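PDB 3WEB: niemann-Pick type C2 protein from Camponotus japonicus, which binds oleic acid as a small carrier protein of the ML family and mediates chemical communication in worker ants, probably by transporting such lipids. Local coordinates for residues E25-E33 against C124-K132. Residues are numbered along the deposited sequence; the frame is centred on the assembly and turned at random.
With OLA (oleic acid), chain B.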
loop_
_atom_site.group_PDB
_atom_site.type_symbol
_atom_site.label_atom_id
_atom_site.label_comp_id
_atom_site.label_asym_id
_atom_site.label_seq_id
_atom_site.Cartn_x
_atom_site.Cartn_y
_atom_site.Cartn_z
ATOM N N GLU A 25 -0.834 17.564 -4.471
ATOM C CA GLU A 25 -2.296 17.676 -4.463
ATOM C C GLU A 25 -2.918 17.522 -3.086
ATOM O O GLU A 25 -2.357 16.862 -2.207
ATOM C CB GLU A 25 -2.922 16.575 -5.310
ATOM C CG GLU A 25 -2.587 16.564 -6.773
ATOM C CD GLU A 25 -3.000 15.252 -7.405
ATOM O OE1 GLU A 25 -4.189 14.849 -7.283
ATOM O OE2 GLU A 25 -2.130 14.625 -8.030
ATOM N N GLU A 26 -4.130 18.065 -2.932
ATOM C CA GLU A 26 -4.887 17.916 -1.689
ATOM C C GLU A 26 -5.240 16.451 -1.392
ATOM O O GLU A 26 -5.175 16.014 -0.244
ATOM C CB GLU A 26 -6.147 18.777 -1.714
ATOM C CG GLU A 26 -6.886 18.825 -0.387
ATOM C CD GLU A 26 -8.223 19.523 -0.497
ATOM O OE1 GLU A 26 -8.920 19.322 -1.516
ATOM O OE2 GLU A 26 -8.576 20.269 0.440
ATOM N N LYS A 27 -5.615 15.710 -2.434
ATOM C CA LYS A 27 -5.922 14.282 -2.327
ATOM C C LYS A 27 -5.266 13.552 -3.492
ATOM O O LYS A 27 -5.021 14.158 -4.536
ATOM C CB LYS A 27 -7.440 14.056 -2.369
ATOM C CG LYS A 27 -8.205 14.665 -1.200
ATOM C CD LYS A 27 -9.707 14.449 -1.327
ATOM C CE LYS A 27 -10.484 15.329 -0.359
ATOM N NZ LYS A 27 -10.093 15.095 1.062
ATOM N N CYS A 28 -4.962 12.268 -3.323
ATOM C CA CYS A 28 -4.434 11.468 -4.433
ATOM C C CYS A 28 -5.543 11.123 -5.422
ATOM O O CYS A 28 -6.437 10.348 -5.089
ATOM C CB CYS A 28 -3.771 10.182 -3.931
ATOM S SG CYS A 28 -3.147 9.115 -5.251
ATOM N N SER A 29 -5.484 11.711 -6.621
ATOM C CA SER A 29 -6.402 11.363 -7.711
ATOM C C SER A 29 -6.177 9.925 -8.166
ATOM O O SER A 29 -5.050 9.532 -8.453
ATOM C CB SER A 29 -6.214 12.300 -8.915
ATOM O OG SER A 29 -6.417 13.654 -8.556
ATOM N N ILE A 30 -7.261 9.153 -8.209
ATOM C CA ILE A 30 -7.270 7.790 -8.729
ATOM C C ILE A 30 -8.255 7.797 -9.888
ATOM O O ILE A 30 -9.456 7.991 -9.690
ATOM C CB ILE A 30 -7.699 6.768 -7.640
ATOM C CG1 ILE A 30 -6.745 6.825 -6.434
ATOM C CG2 ILE A 30 -7.837 5.357 -8.213
ATOM C CD1 ILE A 30 -5.369 6.229 -6.661
ATOM N N ILE A 31 -7.732 7.621 -11.095
ATOM C CA ILE A 31 -8.542 7.740 -12.310
ATOM C C ILE A 31 -9.180 6.397 -12.644
ATOM O O ILE A 31 -8.482 5.393 -12.788
ATOM C CB ILE A 31 -7.710 8.234 -13.521
ATOM C CG1 ILE A 31 -6.750 9.379 -13.135
ATOM C CG2 ILE A 31 -8.618 8.600 -14.692
ATOM C CD1 ILE A 31 -7.405 10.678 -12.694
ATOM N N ARG A 32 -10.504 6.376 -12.762
ATOM C CA ARG A 32 -11.197 5.170 -13.206
ATOM C C ARG A 32 -10.997 4.957 -14.704
ATOM O O ARG A 32 -10.691 5.902 -15.442
ATOM C CB ARG A 32 -12.682 5.180 -12.821
ATOM C CG ARG A 32 -13.384 6.514 -12.983
ATOM C CD ARG A 32 -14.634 6.553 -12.121
ATOM N NE ARG A 32 -15.356 7.815 -12.252
ATOM C CZ ARG A 32 -16.571 8.039 -11.758
ATOM N NH1 ARG A 32 -17.213 7.084 -11.095
ATOM N NH2 ARG A 32 -17.150 9.222 -11.928
ATOM N N GLU A 33 -11.153 3.706 -15.130
ATOM C CA GLU A 33 -10.861 3.264 -16.502
ATOM C C GLU A 33 -9.403 3.507 -16.895
ATOM O O GLU A 33 -9.102 3.862 -18.033
ATOM C CB GLU A 33 -11.829 3.888 -17.514
ATOM C CG GLU A 33 -13.287 3.578 -17.222
ATOM C CD GLU A 33 -14.162 3.675 -18.453
ATOM O OE1 GLU A 33 -14.267 4.777 -19.035
ATOM O OE2 GLU A 33 -14.745 2.638 -18.835
ATOM N N CYS A 124 2.813 0.741 7.499
ATOM C CA CYS A 124 1.432 1.219 7.515
ATOM C C CYS A 124 1.430 2.602 6.893
ATOM O O CYS A 124 2.025 3.532 7.445
ATOM C CB CYS A 124 0.897 1.291 8.944
ATOM S SG CYS A 124 -0.891 1.529 9.063
ATOM N N VAL A 125 0.756 2.716 5.750
ATOM C CA VAL A 125 0.688 3.953 4.968
ATOM C C VAL A 125 -0.748 4.447 4.994
ATOM O O VAL A 125 -1.671 3.664 4.795
ATOM C CB VAL A 125 1.094 3.701 3.499
ATOM C CG1 VAL A 125 1.010 4.986 2.682
ATOM C CG2 VAL A 125 2.497 3.092 3.419
ATOM N N LYS A 126 -0.928 5.742 5.251
ATOM C CA LYS A 126 -2.253 6.349 5.267
ATOM C C LYS A 126 -2.248 7.605 4.401
ATOM O O LYS A 126 -1.378 8.464 4.544
ATOM C CB LYS A 126 -2.652 6.695 6.699
ATOM C CG LYS A 126 -4.035 7.294 6.853
ATOM C CD LYS A 126 -4.211 7.753 8.289
ATOM C CE LYS A 126 -5.671 7.877 8.678
ATOM N NZ LYS A 126 -5.750 8.493 10.032
ATOM N N PHE A 127 -3.203 7.702 3.486
ATOM C CA PHE A 127 -3.275 8.887 2.629
ATOM C C PHE A 127 -4.702 9.165 2.165
ATOM O O PHE A 127 -5.529 8.240 2.109
ATOM C CB PHE A 127 -2.319 8.749 1.434
ATOM C CG PHE A 127 -2.675 7.640 0.489
ATOM C CD1 PHE A 127 -2.293 6.329 0.755
ATOM C CD2 PHE A 127 -3.373 7.913 -0.680
ATOM C CE1 PHE A 127 -2.615 5.313 -0.132
ATOM C CE2 PHE A 127 -3.703 6.907 -1.565
ATOM C CZ PHE A 127 -3.323 5.602 -1.287
ATOM N N PRO A 128 -5.010 10.440 1.859
ATOM C CA PRO A 128 -6.330 10.752 1.313
ATOM C C PRO A 128 -6.380 10.517 -0.199
ATOM O O PRO A 128 -5.449 10.900 -0.928
ATOM C CB PRO A 128 -6.494 12.236 1.630
ATOM C CG PRO A 128 -5.095 12.777 1.612
ATOM C CD PRO A 128 -4.180 11.651 2.020
ATOM N N ALA A 129 -7.455 9.889 -0.670
ATOM C CA ALA A 129 -7.623 9.680 -2.113
ATOM C C ALA A 129 -8.965 10.180 -2.630
ATOM O O ALA A 129 -9.936 10.298 -1.880
ATOM C CB ALA A 129 -7.438 8.213 -2.470
ATOM N N LYS A 130 -9.005 10.471 -3.922
ATOM C CA LYS A 130 -10.252 10.816 -4.573
ATOM C C LYS A 130 -10.364 10.020 -5.857
ATOM O O LYS A 130 -9.558 10.188 -6.773
ATOM C CB LYS A 130 -10.332 12.317 -4.840
ATOM C CG LYS A 130 -11.715 12.774 -5.285
ATOM C CD LYS A 130 -11.797 14.286 -5.363
ATOM C CE LYS A 130 -13.124 14.720 -5.958
ATOM N NZ LYS A 130 -13.157 16.191 -6.180
ATOM N N ILE A 131 -11.353 9.132 -5.904
ATOM C CA ILE A 131 -11.613 8.350 -7.099
ATOM C C ILE A 131 -12.465 9.217 -8.011
ATOM O O ILE A 131 -13.537 9.675 -7.605
ATOM C CB ILE A 131 -12.327 7.023 -6.771
ATOM C CG1 ILE A 131 -11.521 6.232 -5.733
ATOM C CG2 ILE A 131 -12.537 6.209 -8.044
ATOM C CD1 ILE A 131 -12.277 5.104 -5.065
ATOM N N LYS A 132 -11.984 9.456 -9.229
ATOM C CA LYS A 132 -12.608 10.442 -10.127
ATOM C C LYS A 132 -12.544 10.050 -11.602
ATOM O O LYS A 132 -11.746 9.213 -12.022
ATOM C CB LYS A 132 -11.990 11.833 -9.919
ATOM C CG LYS A 132 -10.484 11.916 -10.158
ATOM C CD LYS A 132 -9.955 13.343 -10.030
ATOM C CE LYS A 132 -9.799 13.763 -8.575
ATOM N NZ LYS A 132 -9.111 15.076 -8.408
ATOM O OXT LYS A 132 -13.303 10.575 -12.420
HETATM C C1 OLA B . -4.327 -6.299 -5.298
HETATM O O1 OLA B . -3.634 -7.066 -4.588
HETATM O O2 OLA B . -5.556 -6.461 -5.473
HETATM C C2 OLA B . -3.649 -5.132 -5.981
HETATM C C3 OLA B . -4.183 -3.807 -5.443
HETATM C C4 OLA B . -3.048 -2.860 -5.076
HETATM C C5 OLA B . -2.990 -2.604 -3.576
HETATM C C6 OLA B . -2.295 -1.288 -3.253
HETATM C C7 OLA B . -3.298 -0.302 -2.668
HETATM C C8 OLA B . -2.658 1.014 -2.225
HETATM C C9 OLA B . -2.451 1.941 -3.406
HETATM C C10 OLA B . -3.382 2.776 -3.881
HETATM C C11 OLA B . -4.769 2.901 -3.292
HETATM C C12 OLA B . -5.774 3.167 -4.404
HETATM C C13 OLA B . -7.036 2.337 -4.211
HETATM C C14 OLA B . -7.892 2.371 -5.472
HETATM C C15 OLA B . -9.356 2.094 -5.154
HETATM C C16 OLA B . -9.776 0.725 -5.675
HETATM C C17 OLA B . -10.701 0.859 -6.880
HETATM C C18 OLA B . -11.708 -0.270 -6.928
HETATM O O HOH W 1 -9.913 11.993 0.986
HETATM O O HOH W 2 -8.000 15.122 -5.882
#
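C28 and I30 pair in parallel with the last strand of the chain, and the exchange illustrates how one short edge strand can serve a lipid pocket on one face and polar chemistry on the other. C28 N gives a nearly straight bond to P128 O (2.8 Å), C28 O takes K130 N, I30 N reaches K130 O and I30 O accepts K132 N; R32 N continues the alternation to K132 O.

On the inner face, the CB of C28 lies 4.0 Å from CD2 of the F127 ring, while the methyl of A129 approaches CG1 of I30. Oleic acid completes this side: its C11 comes to the ring edge, in plane, 3.7 Å from F127 CZ, and its C12 lies 3.8 Å from I30 CD1.

The other face is polar. The K132 chain, bent at its third torsion (chi3 78°), doubles back over S29 and donates from NZ to S29 OG (3.0 Å) and to a water. S29 OG in turn donates to E25 OE1 (2.8 Å), on the syn side of the carboxylate, and thus links lysine and glutamate whose charged atoms do not touch. With an alanine at S29 the hydroxyl is gone, which is likely to leave K132 NZ without its serine acceptor and E25 OE1 without its short hydrogen bond, and the lysine end freer to turn. At the chain terminus, R32 NE makes a salt bridge to K132 OXT, its hydrogen bond long and weak at 3.4 Å.

Further out, disulfide C28-C21 ties the short strand to the preceding loop, and T103 O holds R32 NH1. In this immunoglobulin-like sandwich, strand 28-30 borders strand 121-131, whose antiparallel neighbours include strand 107-116; I30 meets V99 and F127 meets I18 of the opposing sheet.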